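Local coordinates for galactose-binding like protein (Bacteroides thetaiotaomicron, PDB 7M1A) that is a SusE-like protein whose calcium-binding, galactose-binding-like domain probably takes part in the recognition, and possibly the degradation, of glycans, at residues Phe8-Asp16 with Glu99-Trp109. Residues are numbered along the deposited sequence; the frame is centred on the assembly and turned at random.
Sequences FREMYLQND and EPNPDGSWDQW
Leu13 and Pro102 bring two turns together, a type II turn over Leu13-Asp16 and a type I turn over Asn101-Gly104, and the backbones join through a nearly straight hydrogen bond, Gln14 N to Pro102 O at 2.9 Å (172° at the hydrogen). In the first turn Leu13 N approaches Asp16 OD2 from above the carboxylate plane, and Thr59 OG1 also bonds to that oxygen. Gly104 N to Asn101 O closes the second, and just beyond it Asp103 OD1 accepts from Ser105 N, an Asx turn.

Leu13 reaches into the bend of 100-104. With CG anti to the carbonyl carbon (chi1 -50°), its isobutyl end turns toward 100-102, where CD1 meets Asn101 O and, at 3.8 Å, Pro100 CB. Trp109 CZ2 approaches CD1 obliquely. Leu13 CB rests on Gly104 CA at 3.8 Å. Gln14 CB sits against Pro102 O and Asp103 O, and a water links Asp103 O to Asn15 ND2. Met11, a selenomethionine bent at chi3, crosses Pro100 at about a right angle and sets CE 4.0 Å from Pro100 CD. Glu99 OE2, 3.6 Å from Met11 CE, is salt-bridged to Arg9 of the second subunit.

Thus the turn after strand 9-11, which pairs with strand 56-66, packs on the loop joining antiparallel strands 88-96 and 110-116 at the end of the larger sheet, consistent with the beta sandwich of galactose-binding-like domains.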
loop_
_atom_site.group_PDB
_atom_site.type_symbol
_atom_site.label_atom_id
_atom_site.label_comp_id
_atom_site.label_asym_id
_atom_site.label_seq_id
_atom_site.Cartn_x
_atom_site.Cartn_y
_atom_site.Cartn_z
ATOM N N PHE A 8 -3.501 -5.751 -9.665
ATOM C CA PHE A 8 -3.050 -6.196 -8.308
ATOM C C PHE A 8 -3.067 -4.981 -7.364
ATOM O O PHE A 8 -2.820 -3.832 -7.786
ATOM C CB PHE A 8 -1.600 -6.744 -8.370
ATOM C CG PHE A 8 -1.388 -8.082 -9.021
ATOM C CD1 PHE A 8 -2.354 -8.688 -9.835
ATOM C CD2 PHE A 8 -0.155 -8.750 -8.795
ATOM C CE1 PHE A 8 -2.111 -9.927 -10.424
ATOM C CE2 PHE A 8 0.112 -9.982 -9.393
ATOM C CZ PHE A 8 -0.840 -10.546 -10.235
ATOM N N ARG A 9 -3.318 -5.252 -6.081
ATOM C CA ARG A 9 -3.341 -4.173 -5.112
ATOM C C ARG A 9 -2.673 -4.577 -3.814
ATOM O O ARG A 9 -2.879 -5.712 -3.323
ATOM C CB ARG A 9 -4.786 -3.769 -4.760
ATOM C CG ARG A 9 -5.534 -3.215 -5.958
ATOM C CD ARG A 9 -5.157 -1.810 -6.377
ATOM N NE ARG A 9 -5.954 -1.297 -7.423
ATOM C CZ ARG A 9 -5.658 -1.353 -8.721
ATOM N NH1 ARG A 9 -4.562 -1.940 -9.136
ATOM N NH2 ARG A 9 -6.463 -0.820 -9.613
ATOM N N GLU A 10 -1.843 -3.684 -3.256
ATOM C CA GLU A 10 -1.273 -3.889 -1.927
ATOM C C GLU A 10 -2.411 -3.947 -0.896
ATOM O O GLU A 10 -3.439 -3.295 -1.056
ATOM C CB GLU A 10 -0.303 -2.729 -1.675
ATOM C CG GLU A 10 0.412 -2.728 -0.356
ATOM C CD GLU A 10 -0.214 -1.991 0.789
ATOM O OE1 GLU A 10 -1.459 -1.795 0.715
ATOM O OE2 GLU A 10 0.475 -1.796 1.770
HETATM N N MSE A 11 -2.210 -4.791 0.131
HETATM C CA MSE A 11 -3.042 -4.771 1.324
HETATM C C MSE A 11 -2.137 -4.629 2.532
HETATM O O MSE A 11 -0.917 -4.867 2.440
HETATM C CB MSE A 11 -3.880 -6.023 1.392
HETATM C CG MSE A 11 -4.849 -6.106 0.234
HETATM SE SE MSE A 11 -6.081 -7.614 0.390
HETATM C CE MSE A 11 -7.168 -6.897 1.818
ATOM N N TYR A 12 -2.745 -4.415 3.724
ATOM C CA TYR A 12 -1.902 -4.278 4.908
ATOM C C TYR A 12 -2.786 -4.712 6.065
ATOM O O TYR A 12 -3.738 -3.995 6.429
ATOM C CB TYR A 12 -1.392 -2.862 5.158
ATOM C CG TYR A 12 -0.386 -2.891 6.292
ATOM C CD1 TYR A 12 0.919 -3.436 6.130
ATOM C CD2 TYR A 12 -0.798 -2.505 7.585
ATOM C CE1 TYR A 12 1.786 -3.533 7.216
ATOM C CE2 TYR A 12 0.082 -2.591 8.660
ATOM C CZ TYR A 12 1.344 -3.145 8.477
ATOM O OH TYR A 12 2.164 -3.287 9.543
ATOM N N LEU A 13 -2.570 -5.950 6.547
ATOM C CA LEU A 13 -3.337 -6.518 7.645
ATOM C C LEU A 13 -2.544 -6.413 8.926
ATOM O O LEU A 13 -1.357 -6.233 8.885
ATOM C CB LEU A 13 -3.602 -8.008 7.387
ATOM C CG LEU A 13 -4.168 -8.400 6.022
ATOM C CD1 LEU A 13 -4.592 -9.863 5.978
ATOM C CD2 LEU A 13 -5.386 -7.505 5.667
ATOM N N GLN A 14 -3.208 -6.454 10.107
ATOM C CA GLN A 14 -2.431 -6.213 11.345
ATOM C C GLN A 14 -1.330 -7.245 11.442
ATOM O O GLN A 14 -1.558 -8.447 11.171
ATOM C CB GLN A 14 -3.387 -6.509 12.531
ATOM C CG GLN A 14 -2.924 -6.035 13.921
ATOM C CD GLN A 14 -3.914 -6.421 15.002
ATOM O OE1 GLN A 14 -5.097 -6.684 14.771
ATOM N NE2 GLN A 14 -3.430 -6.446 16.225
ATOM N N ASN A 15 -0.206 -6.779 11.939
ATOM C CA ASN A 15 1.028 -7.565 12.137
ATOM C C ASN A 15 1.740 -7.876 10.828
ATOM O O ASN A 15 2.773 -8.521 10.887
ATOM C CB ASN A 15 0.784 -8.803 13.035
ATOM C CG ASN A 15 0.306 -8.385 14.393
ATOM O OD1 ASN A 15 0.860 -7.462 14.978
ATOM N ND2 ASN A 15 -0.733 -9.050 14.838
ATOM N N ASP A 16 1.241 -7.472 9.636
ATOM C CA ASP A 16 2.033 -7.685 8.434
ATOM C C ASP A 16 3.342 -6.900 8.542
ATOM O O ASP A 16 3.422 -5.874 9.215
ATOM C CB ASP A 16 1.287 -7.222 7.187
ATOM C CG ASP A 16 0.166 -8.157 6.720
ATOM O OD1 ASP A 16 0.070 -9.291 7.258
ATOM O OD2 ASP A 16 -0.463 -7.857 5.698
ATOM N N GLU A 99 -12.922 -11.636 1.402
ATOM C CA GLU A 99 -12.178 -10.548 1.975
ATOM C C GLU A 99 -11.334 -10.978 3.163
ATOM O O GLU A 99 -11.860 -11.517 4.186
ATOM C CB GLU A 99 -13.200 -9.536 2.514
ATOM C CG GLU A 99 -12.562 -8.203 2.837
ATOM C CD GLU A 99 -11.955 -7.489 1.609
ATOM O OE1 GLU A 99 -12.698 -7.295 0.618
ATOM O OE2 GLU A 99 -10.773 -7.157 1.659
ATOM N N PRO A 100 -10.020 -10.731 3.133
ATOM C CA PRO A 100 -9.182 -11.008 4.298
ATOM C C PRO A 100 -9.581 -10.283 5.578
ATOM O O PRO A 100 -9.883 -9.027 5.544
ATOM C CB PRO A 100 -7.754 -10.591 3.908
ATOM C CG PRO A 100 -7.836 -10.787 2.385
ATOM C CD PRO A 100 -9.225 -10.293 1.957
ATOM N N ASN A 101 -9.591 -10.977 6.710
ATOM C CA ASN A 101 -9.903 -10.279 7.946
ATOM C C ASN A 101 -8.756 -9.350 8.216
ATOM O O ASN A 101 -7.583 -9.744 8.200
ATOM C CB ASN A 101 -10.042 -11.278 9.094
ATOM C CG ASN A 101 -10.663 -10.586 10.304
ATOM O OD1 ASN A 101 -10.034 -9.697 10.877
ATOM N ND2 ASN A 101 -11.747 -11.079 10.896
ATOM N N PRO A 102 -9.045 -8.067 8.568
ATOM C CA PRO A 102 -7.956 -7.150 8.907
ATOM C C PRO A 102 -7.142 -7.371 10.139
ATOM O O PRO A 102 -6.063 -6.761 10.300
ATOM C CB PRO A 102 -8.590 -5.816 9.194
ATOM C CG PRO A 102 -9.969 -5.937 8.784
ATOM C CD PRO A 102 -10.340 -7.395 8.535
ATOM N N ASP A 103 -7.529 -8.408 10.941
ATOM C CA ASP A 103 -6.750 -8.776 12.110
ATOM C C ASP A 103 -5.556 -9.628 11.706
ATOM O O ASP A 103 -4.693 -9.824 12.537
ATOM C CB ASP A 103 -7.605 -9.544 13.109
ATOM C CG ASP A 103 -8.124 -10.923 12.714
ATOM O OD1 ASP A 103 -7.676 -11.486 11.751
ATOM O OD2 ASP A 103 -9.038 -11.401 13.443
ATOM N N GLY A 104 -5.426 -9.949 10.400
ATOM C CA GLY A 104 -4.231 -10.670 9.971
ATOM C C GLY A 104 -4.123 -12.138 10.358
ATOM O O GLY A 104 -3.079 -12.801 10.100
ATOM N N SER A 105 -5.200 -12.675 10.968
ATOM C CA SER A 105 -5.174 -14.068 11.354
ATOM C C SER A 105 -5.018 -14.972 10.116
ATOM O O SER A 105 -5.517 -14.718 9.015
ATOM C CB SER A 105 -6.436 -14.459 12.136
ATOM O OG SER A 105 -6.432 -15.900 12.384
ATOM N N TRP A 106 -4.402 -16.139 10.349
ATOM C CA TRP A 106 -4.251 -17.148 9.289
ATOM C C TRP A 106 -5.507 -18.016 9.065
ATOM O O TRP A 106 -5.569 -18.855 8.162
ATOM C CB TRP A 106 -3.033 -18.020 9.578
ATOM C CG TRP A 106 -1.733 -17.315 9.390
ATOM C CD1 TRP A 106 -0.932 -16.711 10.342
ATOM C CD2 TRP A 106 -1.141 -17.002 8.132
ATOM N NE1 TRP A 106 0.172 -16.132 9.738
ATOM C CE2 TRP A 106 0.077 -16.336 8.393
ATOM C CE3 TRP A 106 -1.457 -17.383 6.837
ATOM C CZ2 TRP A 106 0.939 -15.958 7.373
ATOM C CZ3 TRP A 106 -0.579 -17.017 5.825
ATOM C CH2 TRP A 106 0.590 -16.330 6.099
ATOM N N ASP A 107 -6.483 -17.918 9.953
ATOM C CA ASP A 107 -7.571 -18.856 9.970
ATOM C C ASP A 107 -8.193 -19.109 8.601
ATOM O O ASP A 107 -8.570 -20.258 8.318
ATOM C CB ASP A 107 -8.656 -18.434 10.986
ATOM C CG ASP A 107 -8.221 -18.610 12.439
ATOM O OD1 ASP A 107 -7.253 -19.359 12.724
ATOM O OD2 ASP A 107 -8.930 -18.076 13.301
ATOM N N GLN A 108 -8.519 -18.048 7.810
ATOM C CA GLN A 108 -9.272 -18.227 6.597
ATOM C C GLN A 108 -8.366 -18.691 5.419
ATOM O O GLN A 108 -8.893 -18.891 4.306
ATOM C CB GLN A 108 -10.042 -16.973 6.151
ATOM C CG GLN A 108 -9.171 -15.913 5.512
ATOM C CD GLN A 108 -9.828 -14.554 5.635
ATOM O OE1 GLN A 108 -9.612 -13.870 6.624
ATOM N NE2 GLN A 108 -10.645 -14.213 4.634
ATOM N N TRP A 109 -7.010 -18.667 5.563
ATOM C CA TRP A 109 -6.025 -18.806 4.422
ATOM C C TRP A 109 -5.701 -20.290 4.235
ATOM O O TRP A 109 -5.628 -21.066 5.212
ATOM C CB TRP A 109 -4.789 -17.985 4.798
ATOM C CG TRP A 109 -5.055 -16.509 4.869
ATOM C CD1 TRP A 109 -5.446 -15.814 5.959
ATOM C CD2 TRP A 109 -4.869 -15.601 3.795
ATOM N NE1 TRP A 109 -5.587 -14.471 5.601
ATOM C CE2 TRP A 109 -5.194 -14.313 4.282
ATOM C CE3 TRP A 109 -4.458 -15.782 2.443
ATOM C CZ2 TRP A 109 -5.104 -13.177 3.477
ATOM C CZ3 TRP A 109 -4.364 -14.645 1.666
ATOM C CH2 TRP A 109 -4.714 -13.372 2.172
HETATM O O HOH W 1 -2.413 -10.919 13.603
#